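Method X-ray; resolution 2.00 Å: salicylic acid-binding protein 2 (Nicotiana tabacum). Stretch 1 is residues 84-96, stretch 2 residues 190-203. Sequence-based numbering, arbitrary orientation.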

# COMPACT_ATOMS: atom_id res chain seq x y z
N GLY A 84 17.87 -31.20 -10.22
CA GLY A 84 18.14 -32.59 -10.48
C GLY A 84 16.86 -33.37 -10.69
O GLY A 84 16.84 -34.37 -11.42
N MSE A 85 15.78 -32.94 -10.04
CA MSE A 85 14.50 -33.62 -10.20
C MSE A 85 13.95 -33.30 -11.59
O MSE A 85 13.35 -34.16 -12.24
CB MSE A 85 13.50 -33.18 -9.12
CG MSE A 85 13.90 -33.52 -7.69
SE MSE A 85 14.13 -35.43 -7.36
CE MSE A 85 12.33 -36.02 -7.78
N ASN A 86 14.16 -32.06 -12.05
CA ASN A 86 13.70 -31.64 -13.37
C ASN A 86 14.45 -32.44 -14.43
O ASN A 86 13.88 -32.85 -15.44
CB ASN A 86 13.96 -30.15 -13.60
CG ASN A 86 13.26 -29.27 -12.60
OD1 ASN A 86 13.88 -28.69 -11.71
ND2 ASN A 86 11.95 -29.18 -12.73
N LEU A 87 15.73 -32.65 -14.18
CA LEU A 87 16.56 -33.42 -15.10
C LEU A 87 15.99 -34.81 -15.33
O LEU A 87 16.03 -35.34 -16.44
CB LEU A 87 17.97 -33.56 -14.54
CG LEU A 87 19.07 -32.79 -15.26
CD1 LEU A 87 18.79 -31.30 -15.22
CD2 LEU A 87 20.40 -33.12 -14.60
N GLY A 88 15.45 -35.40 -14.26
CA GLY A 88 14.90 -36.74 -14.36
C GLY A 88 13.81 -36.91 -15.39
O GLY A 88 13.74 -37.93 -16.06
N LEU A 89 12.93 -35.91 -15.51
CA LEU A 89 11.85 -35.99 -16.48
C LEU A 89 12.42 -35.93 -17.89
O LEU A 89 11.92 -36.59 -18.79
CB LEU A 89 10.84 -34.87 -16.28
CG LEU A 89 9.78 -35.02 -15.18
CD1 LEU A 89 10.43 -34.98 -13.81
CD2 LEU A 89 8.75 -33.91 -15.32
N ALA A 90 13.46 -35.13 -18.08
CA ALA A 90 14.07 -35.01 -19.41
C ALA A 90 14.76 -36.31 -19.80
O ALA A 90 14.67 -36.75 -20.94
CB ALA A 90 15.06 -33.85 -19.43
N MSE A 91 15.46 -36.91 -18.84
CA MSE A 91 16.16 -38.17 -19.05
C MSE A 91 15.15 -39.28 -19.31
O MSE A 91 15.42 -40.22 -20.06
CB MSE A 91 16.99 -38.52 -17.81
CG MSE A 91 18.07 -37.49 -17.49
SE MSE A 91 18.59 -37.37 -15.62
CE MSE A 91 19.57 -39.04 -15.43
N GLU A 92 13.99 -39.19 -18.68
CA GLU A 92 12.96 -40.21 -18.86
C GLU A 92 12.34 -40.13 -20.25
O GLU A 92 12.11 -41.16 -20.89
CB GLU A 92 11.87 -40.08 -17.79
CG GLU A 92 10.78 -41.16 -17.85
CD GLU A 92 11.32 -42.56 -17.60
OE1 GLU A 92 12.32 -42.70 -16.87
OE2 GLU A 92 10.73 -43.53 -18.12
N LYS A 93 12.09 -38.91 -20.71
CA LYS A 93 11.46 -38.69 -22.01
C LYS A 93 12.39 -38.66 -23.22
O LYS A 93 12.00 -39.07 -24.31
CB LYS A 93 10.66 -37.39 -21.98
CG LYS A 93 9.33 -37.49 -21.26
CD LYS A 93 8.30 -38.20 -22.13
CE LYS A 93 6.96 -38.30 -21.42
NZ LYS A 93 6.36 -36.96 -21.16
N TYR A 94 13.61 -38.16 -23.04
CA TYR A 94 14.56 -38.05 -24.14
C TYR A 94 15.93 -38.59 -23.71
O TYR A 94 16.93 -37.88 -23.76
CB TYR A 94 14.70 -36.58 -24.55
CG TYR A 94 13.39 -35.89 -24.81
CD1 TYR A 94 12.76 -35.99 -26.05
CD2 TYR A 94 12.75 -35.16 -23.81
CE1 TYR A 94 11.54 -35.39 -26.29
CE2 TYR A 94 11.51 -34.55 -24.04
CZ TYR A 94 10.91 -34.68 -25.29
OH TYR A 94 9.67 -34.13 -25.54
N PRO A 95 15.98 -39.86 -23.29
CA PRO A 95 17.25 -40.45 -22.86
C PRO A 95 18.35 -40.47 -23.91
O PRO A 95 19.53 -40.27 -23.59
CB PRO A 95 16.85 -41.85 -22.41
CG PRO A 95 15.69 -42.17 -23.31
CD PRO A 95 14.91 -40.87 -23.28
N GLN A 96 17.98 -40.69 -25.16
CA GLN A 96 18.96 -40.78 -26.23
C GLN A 96 19.50 -39.45 -26.75
O GLN A 96 20.36 -39.42 -27.64
CB GLN A 96 18.39 -41.59 -27.40
CG GLN A 96 17.36 -40.87 -28.26
CD GLN A 96 16.00 -40.69 -27.59
OE1 GLN A 96 15.90 -40.14 -26.49
NE2 GLN A 96 14.94 -41.15 -28.25
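Stretch 2 190-203: KYFTDERFGSVKRV

Stretch 1 holds the final part of a helix that ends at Lys-93; Tyr-94 leaves helical phi/psi, and a 3-10 segment follows from Pro-95. Stretch 2 is mostly loop, with a 3-10 segment at 197-199 and a strand including Arg-202 and Val-203. It crosses the C-terminal part of the helix, Tyr-191 lying near Leu-89 (CA to CA 7.0 Å) and Phe-197 near Glu-92 (CA to CA 4.1 Å).

Glu-92 organises the polar contact. Its OE1 accepts from two backbone amides of stretch 2, Thr-193 N at 2.8 Å and Phe-197 N at 3.0 Å, while OE2 accepts from Thr-193 OG1 at 2.8 Å. Both carboxylate oxygens are thus satisfied by stretch 2, and the side chain ties together amides four residues apart. Thr-193 OG1 also receives a weak bond from Arg-196 N (3.4 Å).

Arg-196 reaches the carbonyls at the helix end, where acceptors lack the next helical turn of amides. Its NE donates weakly to Glu-92 O (2.7 Å) and its NH2 weakly to Lys-93 O (3.2 Å), both at narrow N-H...O angles. The Glu-92 carboxylate is no salt-bridge partner, since OE2 remains 4.0 Å from Arg-196 NE. Pro-95 CD covers one face of the guanidinium, 3.6 Å from Arg-196 NH2. Within stretch 2, Arg-196 O accepts from both Ser-199 N and Ser-199 OG, each at 2.8 Å.

Apolar packing flanks this network. Leu-89 CD1 meets the edge of the Phe-192 ring, 3.6 Å from CE1, and the same CE1 lies 3.5 Å from Gly-88 C; a beta carbon on Gly-88 would clash with it. Selenomethionine Met-91 places CE 3.5 Å from Phe-197 CE1 and 4.0 Å from Val-200 CB, whose CG2 packs 3.9 Å from Pro-95 CB.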

# COMPACT_ATOMS: atom_id res chain seq x y z
N LYS A 190 4.59 -41.78 -10.24
CA LYS A 190 5.83 -42.48 -10.55
C LYS A 190 6.30 -41.96 -11.90
O LYS A 190 5.64 -42.15 -12.92
CB LYS A 190 5.59 -43.99 -10.62
CG LYS A 190 6.86 -44.82 -10.60
CD LYS A 190 7.61 -44.65 -9.29
CE LYS A 190 8.82 -45.56 -9.23
NZ LYS A 190 9.70 -45.30 -10.41
N TYR A 191 7.47 -41.33 -11.91
CA TYR A 191 8.01 -40.74 -13.13
C TYR A 191 9.14 -41.45 -13.85
O TYR A 191 9.07 -41.70 -15.06
CB TYR A 191 8.48 -39.32 -12.82
CG TYR A 191 7.39 -38.29 -12.62
CD1 TYR A 191 6.58 -37.89 -13.68
CD2 TYR A 191 7.23 -37.66 -11.39
CE1 TYR A 191 5.64 -36.87 -13.52
CE2 TYR A 191 6.29 -36.64 -11.22
CZ TYR A 191 5.51 -36.24 -12.29
OH TYR A 191 4.62 -35.20 -12.13
N PHE A 192 10.19 -41.76 -13.11
CA PHE A 192 11.40 -42.36 -13.66
C PHE A 192 11.46 -43.88 -13.67
O PHE A 192 11.00 -44.53 -12.73
CB PHE A 192 12.58 -41.80 -12.89
CG PHE A 192 12.33 -40.43 -12.34
CD1 PHE A 192 12.20 -39.34 -13.21
CD2 PHE A 192 12.22 -40.21 -10.98
CE1 PHE A 192 11.95 -38.07 -12.72
CE2 PHE A 192 11.97 -38.94 -10.47
CZ PHE A 192 11.84 -37.86 -11.35
N THR A 193 12.04 -44.43 -14.73
CA THR A 193 12.19 -45.88 -14.86
C THR A 193 13.64 -46.19 -15.22
O THR A 193 14.35 -45.34 -15.76
CB THR A 193 11.27 -46.44 -15.97
OG1 THR A 193 11.73 -45.98 -17.24
CG2 THR A 193 9.83 -45.98 -15.75
N ASP A 194 14.07 -47.40 -14.90
CA ASP A 194 15.44 -47.83 -15.16
C ASP A 194 15.72 -47.91 -16.66
O ASP A 194 16.80 -47.56 -17.13
CB ASP A 194 15.66 -49.21 -14.54
CG ASP A 194 17.11 -49.65 -14.58
OD1 ASP A 194 17.34 -50.87 -14.53
OD2 ASP A 194 18.00 -48.78 -14.64
N GLU A 195 14.72 -48.36 -17.41
CA GLU A 195 14.84 -48.51 -18.84
C GLU A 195 15.19 -47.21 -19.57
O GLU A 195 16.00 -47.21 -20.50
CB GLU A 195 13.54 -49.08 -19.41
CG GLU A 195 13.68 -49.69 -20.78
CD GLU A 195 14.63 -50.87 -20.78
OE1 GLU A 195 14.49 -51.75 -19.91
OE2 GLU A 195 15.52 -50.91 -21.67
N ARG A 196 14.57 -46.11 -19.15
CA ARG A 196 14.81 -44.83 -19.80
C ARG A 196 15.68 -43.92 -18.93
O ARG A 196 16.87 -43.75 -19.20
CB ARG A 196 13.46 -44.19 -20.14
CG ARG A 196 12.59 -45.12 -20.98
CD ARG A 196 11.20 -44.55 -21.28
NE ARG A 196 11.25 -43.37 -22.13
CZ ARG A 196 11.68 -43.37 -23.39
NH1 ARG A 196 12.11 -44.48 -23.96
NH2 ARG A 196 11.68 -42.24 -24.09
N PHE A 197 15.08 -43.34 -17.90
CA PHE A 197 15.81 -42.47 -16.98
C PHE A 197 17.17 -43.09 -16.67
O PHE A 197 18.21 -42.46 -16.86
CB PHE A 197 15.03 -42.32 -15.66
CG PHE A 197 15.85 -41.74 -14.53
CD1 PHE A 197 16.03 -40.36 -14.41
CD2 PHE A 197 16.44 -42.57 -13.58
CE1 PHE A 197 16.80 -39.83 -13.38
CE2 PHE A 197 17.22 -42.05 -12.54
CZ PHE A 197 17.39 -40.67 -12.44
N GLY A 198 17.12 -44.32 -16.17
CA GLY A 198 18.32 -45.04 -15.79
C GLY A 198 19.33 -45.36 -16.87
O GLY A 198 20.46 -45.74 -16.56
N SER A 199 18.94 -45.23 -18.13
CA SER A 199 19.84 -45.53 -19.24
C SER A 199 20.80 -44.37 -19.50
O SER A 199 21.67 -44.47 -20.37
CB SER A 199 19.04 -45.82 -20.51
OG SER A 199 18.67 -44.63 -21.18
N VAL A 200 20.65 -43.28 -18.76
CA VAL A 200 21.50 -42.10 -18.92
C VAL A 200 22.62 -42.03 -17.88
O VAL A 200 22.38 -42.24 -16.69
CB VAL A 200 20.66 -40.80 -18.83
CG1 VAL A 200 21.56 -39.58 -19.05
CG2 VAL A 200 19.55 -40.82 -19.86
N LYS A 201 23.85 -41.75 -18.31
CA LYS A 201 24.97 -41.66 -17.37
C LYS A 201 24.79 -40.49 -16.43
O LYS A 201 24.43 -39.39 -16.85
CB LYS A 201 26.30 -41.52 -18.12
CG LYS A 201 26.57 -42.66 -19.08
CD LYS A 201 28.04 -42.81 -19.36
CE LYS A 201 28.27 -43.84 -20.45
NZ LYS A 201 27.57 -45.12 -20.15
N ARG A 202 25.05 -40.73 -15.15
CA ARG A 202 24.91 -39.72 -14.12
C ARG A 202 26.24 -39.35 -13.47
O ARG A 202 27.01 -40.22 -13.05
CB ARG A 202 23.97 -40.20 -13.01
CG ARG A 202 22.60 -40.68 -13.46
CD ARG A 202 21.65 -40.83 -12.27
NE ARG A 202 21.95 -41.96 -11.38
CZ ARG A 202 21.47 -43.19 -11.54
NH1 ARG A 202 20.66 -43.47 -12.55
NH2 ARG A 202 21.78 -44.14 -10.67
N VAL A 203 26.48 -38.05 -13.37
CA VAL A 203 27.69 -37.53 -12.75
C VAL A 203 27.25 -36.63 -11.60
O VAL A 203 26.41 -35.74 -11.78
CB VAL A 203 28.52 -36.70 -13.77
CG1 VAL A 203 29.79 -36.18 -13.11
CG2 VAL A 203 28.86 -37.55 -14.97